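Long-range contact in Abbfa_003403 (Acinetobacter baumannii, PDB 4ZXH), which is a four-domain nonribosomal peptide synthetase that probably activates an amino acid, carries it on phosphopantetheine, condenses it and releases the product: residues A[425-430]-A[855-860]. Residues are numbered along the deposited sequence; the frame is centred on the assembly and turned at random.
Sequences LFSAQS and LRTDGR
A beta-hairpin turn of the adenylation region meets the N-cap of a condensation-domain helix here. Strands 846-855 and 861-863 run antiparallel, and residues 855-860 join them. Two backbone bonds close the turn: R856 N to R860 O and G859 N to R856 O. The other side is the start of helix 428-447. S427 is its N-cap: S427 OG accepts from S430 N at 3.1 Å, with an N-H...O angle of 155°.

T857 carries most of the contact, at the corner of the turn. Its CB points toward the helix start and splits into two branches. OG1 lies between the backbone N and the carbonyl carbon (chi1 61°). It sits 3.5 Å from S430 OG and 3.8 Å from Q429 CB. CG2 is anti to the carbonyl carbon and rests 3.7 Å from S430 OG and 3.9 Å from S430 CA. The methyl lies against S430 in the first turn, and T857 also touches N433 farther along the helix. S430 OG is hydrogen-bonded to D218, which also accepts from S427 N. R856 NH1 reaches the residue next to D218, with a hydrogen bond to L217 O.

The Q429 chain runs alongside T857 the other way: CB and CG pass OG1, and NE2 comes to 4.0 Å from T857 O. No hydrogen bond links the two segments, and little surface is buried between them, about 180 Å² in all. This is a light surface contact between two domains of the synthetase. Within the turn, D858 OD2 forms a salt bridge with R860 NE at 3.0 Å.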
ATOM      1  N   LEU A 425      -5.134  -1.779  11.515  1.00 30.29           N
ATOM      2  CA  LEU A 425      -3.750  -2.197  11.636  1.00 32.20           C
ATOM      3  C   LEU A 425      -3.510  -3.069  12.871  1.00 37.04           C
ATOM      4  O   LEU A 425      -2.747  -4.038  12.822  1.00 37.60           O
ATOM      5  CB  LEU A 425      -2.846  -0.973  11.682  1.00 32.00           C
ATOM      6  CG  LEU A 425      -3.134   0.022  10.563  1.00 31.80           C
ATOM      7  CD1 LEU A 425      -2.103   1.135  10.572  1.00 27.87           C
ATOM      8  CD2 LEU A 425      -3.172  -0.678   9.218  1.00 31.12           C
ATOM      9  N   PHE A 426      -4.169  -2.725  13.973  1.00 36.12           N
ATOM     10  CA  PHE A 426      -3.920  -3.396  15.241  1.00 32.05           C
ATOM     11  C   PHE A 426      -5.160  -4.036  15.856  1.00 43.01           C
ATOM     12  O   PHE A 426      -6.285  -3.537  15.717  1.00 50.42           O
ATOM     13  CB  PHE A 426      -3.312  -2.405  16.222  1.00 29.51           C
ATOM     14  CG  PHE A 426      -2.011  -1.837  15.759  1.00 30.20           C
ATOM     15  CD1 PHE A 426      -0.888  -2.648  15.660  1.00 35.65           C
ATOM     16  CD2 PHE A 426      -1.907  -0.506  15.401  1.00 25.57           C
ATOM     17  CE1 PHE A 426       0.333  -2.136  15.218  1.00 31.51           C
ATOM     18  CE2 PHE A 426      -0.694   0.022  14.966  1.00 25.63           C
ATOM     19  CZ  PHE A 426       0.426  -0.794  14.878  1.00 31.77           C
ATOM     20  N   SER A 427      -4.945  -5.156  16.533  1.00 41.26           N
ATOM     21  CA  SER A 427      -6.013  -5.830  17.257  1.00 41.43           C
ATOM     22  C   SER A 427      -6.160  -5.216  18.652  1.00 43.12           C
ATOM     23  O   SER A 427      -5.273  -4.492  19.111  1.00 38.94           O
ATOM     24  CB  SER A 427      -5.721  -7.326  17.356  1.00 33.80           C
ATOM     25  OG  SER A 427      -4.613  -7.566  18.220  1.00 36.38           O
ATOM     26  N   ALA A 428      -7.268  -5.505  19.328  1.00 44.84           N
ATOM     27  CA  ALA A 428      -7.458  -5.004  20.688  1.00 39.34           C
ATOM     28  C   ALA A 428      -6.392  -5.587  21.586  1.00 43.98           C
ATOM     29  O   ALA A 428      -5.876  -4.916  22.478  1.00 31.77           O
ATOM     30  CB  ALA A 428      -8.839  -5.359  21.215  1.00 30.50           C
ATOM     31  N   GLN A 429      -6.047  -6.843  21.315  1.00 48.21           N
ATOM     32  CA  GLN A 429      -5.056  -7.554  22.107  1.00 50.15           C
ATOM     33  C   GLN A 429      -3.681  -6.897  21.998  1.00 48.63           C
ATOM     34  O   GLN A 429      -2.958  -6.794  22.990  1.00 53.23           O
ATOM     35  CB  GLN A 429      -4.995  -9.012  21.672  1.00 59.28           C
ATOM     36  CG  GLN A 429      -4.641  -9.959  22.792  1.00 72.07           C
ATOM     37  CD  GLN A 429      -5.093 -11.386  22.512  1.00 79.87           C
ATOM     38  OE1 GLN A 429      -5.630 -11.684  21.437  1.00 78.57           O
ATOM     39  NE2 GLN A 429      -4.898 -12.271  23.491  1.00 78.93           N
ATOM     40  N   SER A 430      -3.333  -6.440  20.796  1.00 44.34           N
ATOM     41  CA  SER A 430      -2.077  -5.725  20.572  1.00 43.25           C
ATOM     42  C   SER A 430      -2.046  -4.372  21.264  1.00 44.18           C
ATOM     43  O   SER A 430      -0.993  -3.924  21.717  1.00 45.01           O
ATOM     44  CB  SER A 430      -1.833  -5.522  19.078  1.00 40.50           C
ATOM     45  OG  SER A 430      -1.515  -6.750  18.450  1.00 43.17           O
ATOM     46  N   LEU A 855       6.398 -13.317  17.457  1.00 49.02           N
ATOM     47  CA  LEU A 855       5.645 -13.778  18.611  1.00 54.61           C
ATOM     48  C   LEU A 855       4.423 -12.891  18.730  1.00 59.65           C
ATOM     49  O   LEU A 855       4.509 -11.762  19.212  1.00 67.18           O
ATOM     50  CB  LEU A 855       6.491 -13.725  19.883  1.00 43.68           C
ATOM     51  CG  LEU A 855       5.823 -14.079  21.211  1.00 47.89           C
ATOM     52  CD1 LEU A 855       5.460 -15.558  21.265  1.00 47.63           C
ATOM     53  CD2 LEU A 855       6.727 -13.689  22.369  1.00 47.12           C
ATOM     54  N   ARG A 856       3.289 -13.393  18.264  1.00 56.54           N
ATOM     55  CA  ARG A 856       2.064 -12.616  18.295  1.00 57.00           C
ATOM     56  C   ARG A 856       1.570 -12.465  19.730  1.00 66.19           C
ATOM     57  O   ARG A 856       1.885 -13.284  20.603  1.00 66.97           O
ATOM     58  CB  ARG A 856       0.995 -13.269  17.417  1.00 48.26           C
ATOM     59  CG  ARG A 856       1.382 -13.305  15.949  1.00 48.81           C
ATOM     60  CD  ARG A 856       1.714 -11.906  15.458  1.00 55.11           C
ATOM     61  NE  ARG A 856       1.900 -11.813  14.010  1.00 53.74           N
ATOM     62  CZ  ARG A 856       1.995 -10.657  13.358  1.00 49.38           C
ATOM     63  NH1 ARG A 856       1.919  -9.512  14.028  1.00 53.51           N
ATOM     64  NH2 ARG A 856       2.152 -10.638  12.045  1.00 42.70           N
ATOM     65  N   THR A 857       0.811 -11.399  19.964  1.00 68.99           N
ATOM     66  CA  THR A 857       0.161 -11.161  21.247  1.00 67.99           C
ATOM     67  C   THR A 857      -0.799 -12.313  21.539  1.00 59.85           C
ATOM     68  O   THR A 857      -1.051 -12.673  22.685  1.00 56.91           O
ATOM     69  CB  THR A 857      -0.582  -9.801  21.240  1.00 69.11           C
ATOM     70  OG1 THR A 857      -1.598  -9.800  20.223  1.00 72.08           O
ATOM     71  CG2 THR A 857       0.402  -8.663  20.962  1.00 65.53           C
ATOM     72  N   ASP A 858      -1.307 -12.892  20.462  1.00 70.26           N
ATOM     73  CA  ASP A 858      -2.162 -14.064  20.493  1.00 80.61           C
ATOM     74  C   ASP A 858      -1.516 -15.253  21.221  1.00 79.99           C
ATOM     75  O   ASP A 858      -2.182 -15.974  21.964  1.00 74.50           O
ATOM     76  CB  ASP A 858      -2.513 -14.452  19.051  1.00 84.35           C
ATOM     77  CG  ASP A 858      -3.803 -15.217  18.951  1.00 91.56           C
ATOM     78  OD1 ASP A 858      -4.274 -15.726  19.988  1.00 98.88           O
ATOM     79  OD2 ASP A 858      -4.348 -15.307  17.833  1.00 90.99           O
ATOM     80  N   GLY A 859      -0.216 -15.444  21.001  1.00 78.47           N
ATOM     81  CA  GLY A 859       0.483 -16.644  21.436  1.00 70.55           C
ATOM     82  C   GLY A 859       0.830 -17.514  20.237  1.00 63.55           C
ATOM     83  O   GLY A 859       1.463 -18.564  20.368  1.00 64.05           O
ATOM     84  N   ARG A 860       0.394 -17.073  19.061  1.00 53.63           N
ATOM     85  CA  ARG A 860       0.668 -17.760  17.813  1.00 49.58           C
ATOM     86  C   ARG A 860       2.028 -17.343  17.276  1.00 53.29           C
ATOM     87  O   ARG A 860       2.525 -16.267  17.603  1.00 57.49           O
ATOM     88  CB  ARG A 860      -0.404 -17.444  16.767  1.00 54.11           C
ATOM     89  CG  ARG A 860      -1.784 -18.011  17.053  1.00 64.64           C
ATOM     90  CD  ARG A 860      -2.739 -17.686  15.915  1.00 65.71           C
ATOM     91  NE  ARG A 860      -2.707 -16.268  15.563  1.00 68.68           N
ATOM     92  CZ  ARG A 860      -2.623 -15.801  14.319  1.00 66.32           C
ATOM     93  NH1 ARG A 860      -2.569 -16.643  13.293  1.00 60.52           N
ATOM     94  NH2 ARG A 860      -2.602 -14.489  14.100  1.00 66.19           N
TER